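PDB 1UB7: 3-oxoacyl-[acyl-carrier protein] synthase from Thermus thermophilus, which probably catalyses the first condensation of bacterial fatty acid synthesis, joining acetyl-CoA and malonyl-ACP to give 3-oxobutanoyl-ACP. Local coordinates for residues S2-G8 against A161-V167; E297-L303 against A315-G321; Y115-H121 against F173-G179; G8-P12 against L53-A57. All coordinates share one frame. Numbering follows the deposited sequence.

Contact 1. Residues S2-G8 against A161-V167; sequences SGILALG and AAVVGKV
Main-chain hydrogen bonds can join strands far apart in sequence, as Ser2-Gly8 and Ala161-Val167 illustrate. Strands 3-8 and 161-165 run antiparallel, 137° between directions and 4.6 Å between axes. Six hydrogen bonds set the register. Gly3 N to Gly165 O (2.7 Å) and Gly165 N to Gly3 O (2.9 Å) frame one pair; Gly8 N to Ala161 O (3.0 Å) and Ala161 N to Gly8 O (2.9 Å) frame another. Between them Val163 receives Leu5 N on its O (2.8 Å) and gives its N to Ala6 O (3.0 Å), so that Leu5 and Ala6 lie opposite one residue. With Leu5 at phi/psi -86/-24, this is a classic beta bulge that shifts the register by one.

Apolar packing follows. Leu5, chi1 m and chi2 t, lays CD2 3.4 Å from Val167 CG1 and CD1 3.7 Å from Gly165 CA. A CB on Gly165 would strike Leu5, and one on Gly3 would strike Val167. Ile4 CG2 lies 4.2 Å from Ala162 CB.

On the face carrying Ile4, Leu7, Ala162 and Val164, helix 112-125 packs on Ala162 (through Trp113) and Val164 (through Leu117 and Ala120); Ala6, Ala161 and Val163 meet Leu61 of helix 50-64, while strand 131-138 continues the sheet beyond 158-165.

Contact 2. Residues E297-L303 against A315-G321; sequences EGDHVLL and AVLTWGG
Trp319, Val301 and Ala315 lose the most surface where Glu297-Leu303 meets Ala315-Gly321. Strands 300-303 and 315-318 run antiparallel at 156°, axes 4.6 Å apart. Val301 N bonds Leu317 O (2.8 Å) and Leu317 N bonds Val301 O (2.9 Å). The Val301 side chain, chi1 t, puts CG2 4.2 Å from Trp319 CE3. Ala315 forms the next hydrogen-bonded pair, its O taking Leu303 N and its N reaching Leu303 O, both 2.7 Å. Trp319, chi1 t, prolongs the pairing past the strand: its N bonds Asp299 O (2.8 Å) and its O accepts Gly298 N (2.9 Å). Farther out, Gly321 N meets Glu297 OE1 (3.1 Å), while Glu297 OE2 salt-bridges Arg168. On the face opposite Val301, His300 ND1 and Thr318 OG1 share a 2.8 Å hydrogen bond. This is the open end of the C-terminal beta hairpin of the thiolase fold, whose Leu303 side chain lies about 9 Å from that of His246, a predicted active-site residue.

Contact 3. Residues Y115-H121 against F173-G179; sequences YALAQAH and FRSFVLG
A regular helix, 115-121, lies across strand 173-179 with axes 9.5 Å apart and directions 127° apart. The nearest CA pairs are Ala118 with Phe176 (6.8 Å), Tyr115 with Leu178 (7.1 Å) and His121 with Phe173 (7.8 Å). Near its start the strand carries a classic beta bulge, Arg174 and Ser175 both facing Val316.

Small residues on a helix let aromatic rings approach its backbone, and Ala118 shows how. The Phe176 ring, chi1 m, spreads its face beneath Ala118 CA, 3.7 Å from the centroid in a CH-pi contact, while Ala118 CB touches Phe176 CD1 at 3.6 Å and Leu178 CD1 at 3.8 Å. His121, chi1 t, meets the same ring obliquely, CG to Phe176 CE2 3.7 Å; His121 ND1 bonds Ser2 OG. Leu117 CB rests 4.0 Å from Phe173 CZ. At the far end Tyr115 CD1 packs 3.8 Å from Leu178 CD2, and Tyr115 OH gives Gly179 O a weak 2.9 Å hydrogen bond.

The helix belongs to the central layer of the thiolase fold: Leu117 also meets Leu303 of strand 300-307, helix 211-233 backs the strand's other side, and Gln119 bonds Tyr104 of the second subunit.

Contact 4. Residues G8-P12 against L53-A57; sequences GAYVP and LAFKA
Glycine and alanine allow a helix to lie close on a strand, and the passage Gly8-Pro12 over Leu53-Ala57 is a compact instance. Axes of strand 8-10 and helix 53-57 approach to 6.9 Å, directions 138° apart. Gly8, extended, places its C 3.8 Å from Ala57 O; a CB there would come within a tight 3.0 Å of that oxygen. Ala9 points its CB away, yet its CA lies 4.3 Å from Ala57 CA, and its N bonds Asp60 farther along the helix. Tyr10, chi1 t, contributes most: Lys56 CB sits 3.5 Å from the ring centroid, 13° off its normal, a CH-pi contact, with Lys56 CD 3.4 Å from Tyr10 CZ. At the ring edge Leu53 CD2 meets Tyr10 CE2 (3.8 Å). Pro12 closes the passage, CG 3.8 Å from Leu53 CD2. The helix thus covers the outer face of the sheet by apolar packing, whereas the polar tips of Tyr10 and Lys56 converge on Glu48, which is hydrogen-bonded to the Tyr10 hydroxyl and forms a salt bridge with Lys56.

From the N terminus, strand 3-10 first pairs with 158-165, so contact 1 closes a loop of about 150 residues, nearly the whole N-terminal half. Contact 4 is nested inside it: the same strand, through shared Gly8, receives helix 50-64 on the sheet's outer side. Contact 3 crosses contact 1, its helix 112-125 lying within that loop and its strand 172-180 beyond it; Ser2 joins them through Phe173 and His121. Contact 2 follows in series as a short C-terminal hairpin, whose Val316 pairs with Arg174 and Ser175 of contact 3 and whose Leu317 packs on Ile4 of contact 1. Contacts 1 to 3 thus tie the two sheets to each other and to helix 112-125 between them, while contact 4 adds the outer helix.

Contact 1. Residues S2-G8 against A161-V167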
loop_
_atom_site.group_PDB
_atom_site.type_symbol
_atom_site.label_atom_id
_atom_site.label_comp_id
_atom_site.label_asym_id
_atom_site.label_seq_id
_atom_site.Cartn_x
_atom_site.Cartn_y
_atom_site.Cartn_z
ATOM N N SER A 2 -17.317 -12.566 -0.668
ATOM C CA SER A 2 -17.639 -11.160 -1.046
ATOM C C SER A 2 -17.697 -11.027 -2.558
ATOM O O SER A 2 -17.310 -11.940 -3.291
ATOM C CB SER A 2 -16.579 -10.200 -0.496
ATOM O OG SER A 2 -15.385 -10.265 -1.254
ATOM N N GLY A 3 -18.186 -9.881 -3.020
ATOM C CA GLY A 3 -18.283 -9.632 -4.447
ATOM C C GLY A 3 -18.297 -8.144 -4.738
ATOM O O GLY A 3 -18.193 -7.326 -3.818
ATOM N N ILE A 4 -18.422 -7.792 -6.019
ATOM C CA ILE A 4 -18.456 -6.398 -6.438
ATOM C C ILE A 4 -19.882 -5.855 -6.477
ATOM O O ILE A 4 -20.692 -6.257 -7.303
ATOM C CB ILE A 4 -17.786 -6.232 -7.814
ATOM C CG1 ILE A 4 -16.269 -6.260 -7.630
ATOM C CG2 ILE A 4 -18.220 -4.922 -8.473
ATOM C CD1 ILE A 4 -15.496 -6.292 -8.910
ATOM N N LEU A 5 -20.172 -4.930 -5.570
ATOM C CA LEU A 5 -21.486 -4.332 -5.460
ATOM C C LEU A 5 -21.702 -3.131 -6.385
ATOM O O LEU A 5 -22.844 -2.800 -6.725
ATOM C CB LEU A 5 -21.719 -3.897 -4.016
ATOM C CG LEU A 5 -21.447 -4.915 -2.912
ATOM C CD1 LEU A 5 -21.746 -4.271 -1.567
ATOM C CD2 LEU A 5 -22.288 -6.165 -3.123
ATOM N N ALA A 6 -20.623 -2.469 -6.787
ATOM C CA ALA A 6 -20.737 -1.296 -7.651
ATOM C C ALA A 6 -19.422 -1.070 -8.381
ATOM O O ALA A 6 -18.360 -1.488 -7.904
ATOM C CB ALA A 6 -21.085 -0.060 -6.817
ATOM N N LEU A 7 -19.500 -0.393 -9.527
ATOM C CA LEU A 7 -18.324 -0.126 -10.354
ATOM C C LEU A 7 -18.483 1.181 -11.111
ATOM O O LEU A 7 -19.593 1.575 -11.459
ATOM C CB LEU A 7 -18.128 -1.265 -11.361
ATOM C CG LEU A 7 -17.195 -1.064 -12.568
ATOM C CD1 LEU A 7 -15.727 -1.151 -12.137
ATOM C CD2 LEU A 7 -17.499 -2.131 -13.617
ATOM N N GLY A 8 -17.360 1.844 -11.357
ATOM C CA GLY A 8 -17.351 3.090 -12.101
ATOM C C GLY A 8 -15.924 3.318 -12.573
ATOM O O GLY A 8 -14.998 2.733 -12.004
ATOM N N ALA A 161 -12.963 2.125 -10.080
ATOM C CA ALA A 161 -13.315 1.848 -8.699
ATOM C C ALA A 161 -14.431 0.840 -8.572
ATOM O O ALA A 161 -15.300 0.711 -9.434
ATOM C CB ALA A 161 -13.728 3.130 -8.007
ATOM N N ALA A 162 -14.422 0.132 -7.464
ATOM C CA ALA A 162 -15.467 -0.827 -7.221
ATOM C C ALA A 162 -15.697 -0.904 -5.727
ATOM O O ALA A 162 -14.805 -0.612 -4.931
ATOM C CB ALA A 162 -15.059 -2.186 -7.764
ATOM N N VAL A 163 -16.897 -1.283 -5.339
ATOM C CA VAL A 163 -17.163 -1.427 -3.924
ATOM C C VAL A 163 -17.230 -2.918 -3.703
ATOM O O VAL A 163 -17.960 -3.613 -4.409
ATOM C CB VAL A 163 -18.502 -0.796 -3.525
ATOM C CG1 VAL A 163 -18.890 -1.241 -2.119
ATOM C CG2 VAL A 163 -18.390 0.710 -3.586
ATOM N N VAL A 164 -16.445 -3.426 -2.759
ATOM C CA VAL A 164 -16.486 -4.853 -2.477
ATOM C C VAL A 164 -17.300 -5.072 -1.198
ATOM O O VAL A 164 -17.110 -4.367 -0.198
ATOM C CB VAL A 164 -15.054 -5.432 -2.321
ATOM C CG1 VAL A 164 -15.119 -6.879 -1.910
ATOM C CG2 VAL A 164 -14.300 -5.299 -3.640
ATOM N N GLY A 165 -18.220 -6.030 -1.242
ATOM C CA GLY A 165 -19.048 -6.322 -0.081
ATOM C C GLY A 165 -19.715 -7.688 -0.148
ATOM O O GLY A 165 -19.512 -8.438 -1.109
ATOM N N LYS A 166 -20.502 -8.031 0.871
ATOM C CA LYS A 166 -21.187 -9.323 0.875
ATOM C C LYS A 166 -22.188 -9.387 -0.270
ATOM O O LYS A 166 -22.940 -8.438 -0.487
ATOM C CB LYS A 166 -21.940 -9.544 2.193
ATOM C CG LYS A 166 -21.053 -9.690 3.435
ATOM C CD LYS A 166 -20.374 -11.059 3.541
ATOM C CE LYS A 166 -19.697 -11.218 4.902
ATOM N NZ LYS A 166 -19.189 -12.598 5.160
ATOM N N VAL A 167 -22.186 -10.493 -1.013
ATOM C CA VAL A 167 -23.139 -10.679 -2.110
ATOM C C VAL A 167 -23.949 -11.958 -1.875
ATOM O O VAL A 167 -23.574 -12.812 -1.060
ATOM C CB VAL A 167 -22.447 -10.771 -3.493
ATOM C CG1 VAL A 167 -21.914 -9.419 -3.890
ATOM C CG2 VAL A 167 -21.334 -11.803 -3.468
#

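Contact 2. Residues E297-L303 against A315-G321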
loop_
_atom_site.group_PDB
_atom_site.type_symbol
_atom_site.label_atom_id
_atom_site.label_comp_id
_atom_site.label_asym_id
_atom_site.label_seq_id
_atom_site.Cartn_x
_atom_site.Cartn_y
_atom_site.Cartn_z
ATOM N N GLU A 297 -25.114 -10.283 -14.386
ATOM C CA GLU A 297 -25.263 -10.986 -13.134
ATOM C C GLU A 297 -25.276 -12.468 -13.431
ATOM O O GLU A 297 -26.007 -12.922 -14.312
ATOM C CB GLU A 297 -26.557 -10.575 -12.449
ATOM C CG GLU A 297 -26.829 -11.344 -11.188
ATOM C CD GLU A 297 -27.671 -10.557 -10.214
ATOM O OE1 GLU A 297 -27.208 -9.495 -9.749
ATOM O OE2 GLU A 297 -28.796 -10.997 -9.912
ATOM N N GLY A 298 -24.438 -13.219 -12.722
ATOM C CA GLY A 298 -24.383 -14.654 -12.929
ATOM C C GLY A 298 -23.212 -15.172 -13.743
ATOM O O GLY A 298 -22.906 -16.361 -13.655
ATOM N N ASP A 299 -22.561 -14.306 -14.523
ATOM C CA ASP A 299 -21.421 -14.720 -15.346
ATOM C C ASP A 299 -20.149 -14.947 -14.530
ATOM O O ASP A 299 -19.964 -14.375 -13.448
ATOM C CB ASP A 299 -21.080 -13.669 -16.407
ATOM C CG ASP A 299 -22.187 -13.460 -17.431
ATOM O OD1 ASP A 299 -22.932 -14.427 -17.741
ATOM O OD2 ASP A 299 -22.283 -12.318 -17.943
ATOM N N HIS A 300 -19.264 -15.785 -15.060
ATOM C CA HIS A 300 -17.996 -16.042 -14.401
ATOM C C HIS A 300 -16.974 -15.222 -15.156
ATOM O O HIS A 300 -16.737 -15.453 -16.337
ATOM C CB HIS A 300 -17.638 -17.521 -14.465
ATOM C CG HIS A 300 -18.643 -18.402 -13.798
ATOM N ND1 HIS A 300 -19.129 -18.145 -12.534
ATOM C CD2 HIS A 300 -19.272 -19.524 -14.223
ATOM C CE1 HIS A 300 -20.017 -19.069 -12.209
ATOM N NE2 HIS A 300 -20.123 -19.918 -13.216
ATOM N N VAL A 301 -16.387 -14.245 -14.476
ATOM C CA VAL A 301 -15.398 -13.390 -15.100
ATOM C C VAL A 301 -14.009 -13.643 -14.533
ATOM O O VAL A 301 -13.832 -13.853 -13.324
ATOM C CB VAL A 301 -15.748 -11.907 -14.900
ATOM C CG1 VAL A 301 -14.868 -11.037 -15.798
ATOM C CG2 VAL A 301 -17.228 -11.688 -15.190
ATOM N N LEU A 302 -13.019 -13.631 -15.413
ATOM C CA LEU A 302 -11.661 -13.838 -14.976
ATOM C C LEU A 302 -10.878 -12.578 -15.189
ATOM O O LEU A 302 -10.936 -11.979 -16.266
ATOM C CB LEU A 302 -10.981 -14.965 -15.742
ATOM C CG LEU A 302 -9.511 -15.009 -15.316
ATOM C CD1 LEU A 302 -9.124 -16.433 -15.052
ATOM C CD2 LEU A 302 -8.608 -14.322 -16.374
ATOM N N LEU A 303 -10.139 -12.191 -14.149
ATOM C CA LEU A 303 -9.302 -11.001 -14.175
ATOM C C LEU A 303 -7.874 -11.505 -14.015
ATOM O O LEU A 303 -7.626 -12.434 -13.236
ATOM C CB LEU A 303 -9.648 -10.068 -13.006
ATOM C CG LEU A 303 -11.117 -9.707 -12.764
ATOM C CD1 LEU A 303 -11.235 -8.854 -11.507
ATOM C CD2 LEU A 303 -11.673 -8.952 -13.968
ATOM N N ALA A 315 -7.982 -13.385 -10.759
ATOM C CA ALA A 315 -9.142 -13.674 -9.938
ATOM C C ALA A 315 -10.343 -14.131 -10.764
ATOM O O ALA A 315 -10.486 -13.789 -11.942
ATOM C CB ALA A 315 -9.509 -12.437 -9.126
ATOM N N VAL A 316 -11.194 -14.928 -10.131
ATOM C CA VAL A 316 -12.402 -15.425 -10.751
ATOM C C VAL A 316 -13.519 -14.923 -9.854
ATOM O O VAL A 316 -13.528 -15.178 -8.642
ATOM C CB VAL A 316 -12.422 -16.972 -10.815
ATOM C CG1 VAL A 316 -13.836 -17.470 -11.109
ATOM C CG2 VAL A 316 -11.465 -17.453 -11.898
ATOM N N LEU A 317 -14.454 -14.207 -10.474
ATOM C CA LEU A 317 -15.583 -13.590 -9.799
ATOM C C LEU A 317 -16.873 -13.886 -10.535
ATOM O O LEU A 317 -16.959 -13.680 -11.746
ATOM C CB LEU A 317 -15.376 -12.071 -9.787
ATOM C CG LEU A 317 -16.531 -11.154 -9.395
ATOM C CD1 LEU A 317 -16.835 -11.295 -7.904
ATOM C CD2 LEU A 317 -16.160 -9.725 -9.722
ATOM N N THR A 318 -17.870 -14.382 -9.809
ATOM C CA THR A 318 -19.176 -14.648 -10.396
ATOM C C THR A 318 -19.900 -13.311 -10.223
ATOM O O THR A 318 -20.290 -12.942 -9.113
ATOM C CB THR A 318 -19.929 -15.762 -9.639
ATOM O OG1 THR A 318 -19.344 -17.038 -9.951
ATOM C CG2 THR A 318 -21.400 -15.774 -10.025
ATOM N N TRP A 319 -20.061 -12.592 -11.335
ATOM C CA TRP A 319 -20.681 -11.269 -11.356
ATOM C C TRP A 319 -22.048 -11.093 -10.683
ATOM O O TRP A 319 -22.871 -12.007 -10.644
ATOM C CB TRP A 319 -20.775 -10.774 -12.804
ATOM C CG TRP A 319 -20.792 -9.286 -12.901
ATOM C CD1 TRP A 319 -21.885 -8.482 -13.070
ATOM C CD2 TRP A 319 -19.663 -8.408 -12.760
ATOM N NE1 TRP A 319 -21.506 -7.155 -13.038
ATOM C CE2 TRP A 319 -20.150 -7.081 -12.848
ATOM C CE3 TRP A 319 -18.288 -8.613 -12.564
ATOM C CZ2 TRP A 319 -19.305 -5.960 -12.747
ATOM C CZ3 TRP A 319 -17.448 -7.496 -12.466
ATOM C CH2 TRP A 319 -17.961 -6.189 -12.557
ATOM N N GLY A 320 -22.274 -9.897 -10.151
ATOM C CA GLY A 320 -23.549 -9.604 -9.529
ATOM C C GLY A 320 -23.737 -10.123 -8.122
ATOM O O GLY A 320 -22.793 -10.183 -7.335
ATOM N N GLY A 321 -24.970 -10.516 -7.821
ATOM C CA GLY A 321 -25.302 -11.014 -6.502
ATOM C C GLY A 321 -25.543 -9.836 -5.580
ATOM O O GLY A 321 -25.819 -10.017 -4.395
#

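Contact 3. Residues Y115-H121 against F173-G179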
loop_
_atom_site.group_PDB
_atom_site.type_symbol
_atom_site.label_atom_id
_atom_site.label_comp_id
_atom_site.label_asym_id
_atom_site.label_seq_id
_atom_site.Cartn_x
_atom_site.Cartn_y
_atom_site.Cartn_z
ATOM N N TYR A 115 -4.864 -6.989 -6.509
ATOM C CA TYR A 115 -4.288 -7.156 -5.178
ATOM C C TYR A 115 -5.264 -6.487 -4.193
ATOM O O TYR A 115 -5.624 -7.061 -3.163
ATOM C CB TYR A 115 -2.928 -6.457 -5.110
ATOM C CG TYR A 115 -1.752 -7.385 -5.236
ATOM C CD1 TYR A 115 -1.635 -8.258 -6.324
ATOM C CD2 TYR A 115 -0.762 -7.420 -4.251
ATOM C CE1 TYR A 115 -0.561 -9.145 -6.424
ATOM C CE2 TYR A 115 0.318 -8.306 -4.341
ATOM C CZ TYR A 115 0.409 -9.162 -5.433
ATOM O OH TYR A 115 1.477 -10.013 -5.542
ATOM N N ALA A 116 -5.715 -5.278 -4.531
ATOM C CA ALA A 116 -6.659 -4.556 -3.665
ATOM C C ALA A 116 -7.999 -5.287 -3.510
ATOM O O ALA A 116 -8.632 -5.226 -2.452
ATOM C CB ALA A 116 -6.904 -3.149 -4.206
ATOM N N LEU A 117 -8.437 -5.962 -4.569
ATOM C CA LEU A 117 -9.701 -6.684 -4.523
ATOM C C LEU A 117 -9.558 -7.838 -3.549
ATOM O O LEU A 117 -10.464 -8.104 -2.756
ATOM C CB LEU A 117 -10.100 -7.208 -5.923
ATOM C CG LEU A 117 -10.488 -6.169 -6.996
ATOM C CD1 LEU A 117 -10.751 -6.859 -8.328
ATOM C CD2 LEU A 117 -11.733 -5.395 -6.549
ATOM N N ALA A 118 -8.410 -8.513 -3.607
ATOM C CA ALA A 118 -8.152 -9.639 -2.722
ATOM C C ALA A 118 -8.103 -9.121 -1.291
ATOM O O ALA A 118 -8.716 -9.700 -0.384
ATOM C CB ALA A 118 -6.840 -10.310 -3.091
ATOM N N GLN A 119 -7.390 -8.020 -1.085
ATOM C CA GLN A 119 -7.306 -7.442 0.255
ATOM C C GLN A 119 -8.680 -6.996 0.761
ATOM O O GLN A 119 -8.998 -7.143 1.950
ATOM C CB GLN A 119 -6.341 -6.253 0.272
ATOM C CG GLN A 119 -4.956 -6.598 0.797
ATOM C CD GLN A 119 -4.935 -6.963 2.291
ATOM O OE1 GLN A 119 -3.931 -7.469 2.778
ATOM N NE2 GLN A 119 -6.034 -6.697 3.017
ATOM N N ALA A 120 -9.487 -6.450 -0.145
ATOM C CA ALA A 120 -10.821 -5.995 0.205
ATOM C C ALA A 120 -11.649 -7.195 0.617
ATOM O O ALA A 120 -12.362 -7.159 1.629
ATOM C CB ALA A 120 -11.451 -5.309 -0.954
ATOM N N HIS A 121 -11.534 -8.258 -0.168
ATOM C CA HIS A 121 -12.235 -9.507 0.103
ATOM C C HIS A 121 -11.911 -9.987 1.533
ATOM O O HIS A 121 -12.819 -10.276 2.327
ATOM C CB HIS A 121 -11.799 -10.565 -0.916
ATOM C CG HIS A 121 -12.264 -11.955 -0.588
ATOM N ND1 HIS A 121 -13.572 -12.365 -0.750
ATOM C CD2 HIS A 121 -11.597 -13.025 -0.090
ATOM C CE1 HIS A 121 -13.690 -13.625 -0.365
ATOM N NE2 HIS A 121 -12.506 -14.049 0.042
ATOM N N PHE A 173 -16.482 -13.461 -5.356
ATOM C CA PHE A 173 -15.152 -13.981 -5.622
ATOM C C PHE A 173 -15.038 -15.485 -5.345
ATOM O O PHE A 173 -15.472 -15.980 -4.296
ATOM C CB PHE A 173 -14.149 -13.191 -4.799
ATOM C CG PHE A 173 -13.895 -11.814 -5.338
ATOM C CD1 PHE A 173 -13.235 -11.643 -6.558
ATOM C CD2 PHE A 173 -14.333 -10.682 -4.644
ATOM C CE1 PHE A 173 -13.016 -10.365 -7.077
ATOM C CE2 PHE A 173 -14.119 -9.404 -5.157
ATOM C CZ PHE A 173 -13.458 -9.244 -6.376
ATOM N N ARG A 174 -14.458 -16.211 -6.294
ATOM C CA ARG A 174 -14.312 -17.649 -6.145
ATOM C C ARG A 174 -12.863 -18.049 -5.943
ATOM O O ARG A 174 -12.579 -19.098 -5.372
ATOM C CB ARG A 174 -14.891 -18.366 -7.365
ATOM C CG ARG A 174 -16.359 -18.056 -7.591
ATOM C CD ARG A 174 -16.976 -18.971 -8.621
ATOM N NE ARG A 174 -16.937 -20.359 -8.178
ATOM C CZ ARG A 174 -17.508 -21.367 -8.828
ATOM N NH1 ARG A 174 -18.168 -21.139 -9.955
ATOM N NH2 ARG A 174 -17.418 -22.602 -8.351
ATOM N N SER A 175 -11.944 -17.209 -6.404
ATOM C CA SER A 175 -10.530 -17.504 -6.248
ATOM C C SER A 175 -9.655 -16.296 -6.509
ATOM O O SER A 175 -10.082 -15.309 -7.115
ATOM C CB SER A 175 -10.110 -18.622 -7.203
ATOM O OG SER A 175 -10.226 -18.193 -8.549
ATOM N N PHE A 176 -8.415 -16.402 -6.048
ATOM C CA PHE A 176 -7.404 -15.368 -6.222
ATOM C C PHE A 176 -6.069 -16.089 -6.351
ATOM O O PHE A 176 -5.796 -17.049 -5.625
ATOM C CB PHE A 176 -7.302 -14.440 -4.989
ATOM C CG PHE A 176 -8.445 -13.466 -4.826
ATOM C CD1 PHE A 176 -8.504 -12.304 -5.594
ATOM C CD2 PHE A 176 -9.449 -13.707 -3.876
ATOM C CE1 PHE A 176 -9.555 -11.382 -5.424
ATOM C CE2 PHE A 176 -10.508 -12.800 -3.690
ATOM C CZ PHE A 176 -10.562 -11.633 -4.468
ATOM N N VAL A 177 -5.254 -15.632 -7.290
ATOM C CA VAL A 177 -3.923 -16.162 -7.473
ATOM C C VAL A 177 -3.106 -14.888 -7.493
ATOM O O VAL A 177 -3.309 -14.029 -8.354
ATOM C CB VAL A 177 -3.776 -16.934 -8.807
ATOM C CG1 VAL A 177 -2.301 -17.251 -9.078
ATOM C CG2 VAL A 177 -4.581 -18.230 -8.733
ATOM N N LEU A 178 -2.207 -14.750 -6.523
ATOM C CA LEU A 178 -1.373 -13.556 -6.409
ATOM C C LEU A 178 0.083 -13.953 -6.236
ATOM O O LEU A 178 0.388 -14.936 -5.561
ATOM C CB LEU A 178 -1.798 -12.727 -5.188
ATOM C CG LEU A 178 -3.260 -12.348 -4.933
ATOM C CD1 LEU A 178 -3.326 -11.676 -3.586
ATOM C CD2 LEU A 178 -3.810 -11.417 -6.021
ATOM N N GLY A 179 0.985 -13.175 -6.815
ATOM C CA GLY A 179 2.390 -13.500 -6.678
ATOM C C GLY A 179 3.354 -12.378 -7.004
ATOM O O GLY A 179 2.984 -11.363 -7.598
#

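Contact 4. Residues G8-P12 against L53-A57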
loop_
_atom_site.group_PDB
_atom_site.type_symbol
_atom_site.label_atom_id
_atom_site.label_comp_id
_atom_site.label_asym_id
_atom_site.label_seq_id
_atom_site.Cartn_x
_atom_site.Cartn_y
_atom_site.Cartn_z
ATOM N N GLY A 8 -17.360 1.844 -11.357
ATOM C CA GLY A 8 -17.351 3.090 -12.101
ATOM C C GLY A 8 -15.924 3.318 -12.573
ATOM O O GLY A 8 -14.998 2.733 -12.004
ATOM N N ALA A 9 -15.724 4.145 -13.604
ATOM C CA ALA A 9 -14.376 4.431 -14.111
ATOM C C ALA A 9 -14.340 5.771 -14.816
ATOM O O ALA A 9 -15.376 6.360 -15.093
ATOM C CB ALA A 9 -13.898 3.320 -15.048
ATOM N N TYR A 10 -13.139 6.247 -15.115
ATOM C CA TYR A 10 -12.969 7.553 -15.740
ATOM C C TYR A 10 -11.644 7.638 -16.475
ATOM O O TYR A 10 -10.670 7.005 -16.075
ATOM C CB TYR A 10 -12.980 8.629 -14.645
ATOM C CG TYR A 10 -12.521 10.012 -15.085
ATOM C CD1 TYR A 10 -13.429 10.941 -15.605
ATOM C CD2 TYR A 10 -11.186 10.411 -14.935
ATOM C CE1 TYR A 10 -13.019 12.234 -15.955
ATOM C CE2 TYR A 10 -10.767 11.698 -15.281
ATOM C CZ TYR A 10 -11.692 12.601 -15.787
ATOM O OH TYR A 10 -11.307 13.880 -16.103
ATOM N N VAL A 11 -11.611 8.400 -17.563
ATOM C CA VAL A 11 -10.362 8.621 -18.287
ATOM C C VAL A 11 -10.333 10.099 -18.520
ATOM O O VAL A 11 -11.374 10.730 -18.647
ATOM C CB VAL A 11 -10.285 7.926 -19.663
ATOM C CG1 VAL A 11 -9.894 6.469 -19.494
ATOM C CG2 VAL A 11 -11.600 8.070 -20.400
ATOM N N PRO A 12 -9.140 10.689 -18.541
ATOM C CA PRO A 12 -9.117 12.132 -18.775
ATOM C C PRO A 12 -9.734 12.454 -20.146
ATOM O O PRO A 12 -9.809 11.596 -21.033
ATOM C CB PRO A 12 -7.630 12.469 -18.699
ATOM C CG PRO A 12 -7.100 11.444 -17.760
ATOM C CD PRO A 12 -7.800 10.181 -18.214
ATOM N N LEU A 53 -8.206 11.677 -10.633
ATOM C CA LEU A 53 -8.681 10.582 -11.444
ATOM C C LEU A 53 -9.467 9.657 -10.518
ATOM O O LEU A 53 -10.510 9.132 -10.906
ATOM C CB LEU A 53 -7.510 9.836 -12.080
ATOM C CG LEU A 53 -6.491 10.680 -12.862
ATOM C CD1 LEU A 53 -5.407 9.760 -13.428
ATOM C CD2 LEU A 53 -7.191 11.443 -13.988
ATOM N N ALA A 54 -8.976 9.481 -9.289
ATOM C CA ALA A 54 -9.648 8.619 -8.318
ATOM C C ALA A 54 -11.009 9.209 -7.934
ATOM O O ALA A 54 -12.006 8.479 -7.865
ATOM C CB ALA A 54 -8.777 8.430 -7.073
ATOM N N PHE A 55 -11.056 10.522 -7.689
ATOM C CA PHE A 55 -12.320 11.162 -7.330
ATOM C C PHE A 55 -13.325 10.967 -8.462
ATOM O O PHE A 55 -14.462 10.543 -8.235
ATOM C CB PHE A 55 -12.153 12.670 -7.076
ATOM C CG PHE A 55 -11.219 13.021 -5.935
ATOM C CD1 PHE A 55 -10.895 12.087 -4.943
ATOM C CD2 PHE A 55 -10.663 14.304 -5.857
ATOM C CE1 PHE A 55 -10.024 12.428 -3.895
ATOM C CE2 PHE A 55 -9.795 14.653 -4.814
ATOM C CZ PHE A 55 -9.476 13.706 -3.832
ATOM N N LYS A 56 -12.899 11.275 -9.686
ATOM C CA LYS A 56 -13.766 11.138 -10.847
ATOM C C LYS A 56 -14.258 9.714 -11.079
ATOM O O LYS A 56 -15.393 9.510 -11.508
ATOM C CB LYS A 56 -13.070 11.690 -12.100
ATOM C CG LYS A 56 -13.284 13.193 -12.264
ATOM C CD LYS A 56 -12.020 13.910 -12.673
ATOM C CE LYS A 56 -12.164 15.427 -12.538
ATOM N NZ LYS A 56 -10.866 16.116 -12.850
ATOM N N ALA A 57 -13.429 8.722 -10.789
ATOM C CA ALA A 57 -13.865 7.343 -10.983
ATOM C C ALA A 57 -14.944 7.019 -9.961
ATOM O O ALA A 57 -15.913 6.339 -10.274
ATOM C CB ALA A 57 -12.694 6.384 -10.829
#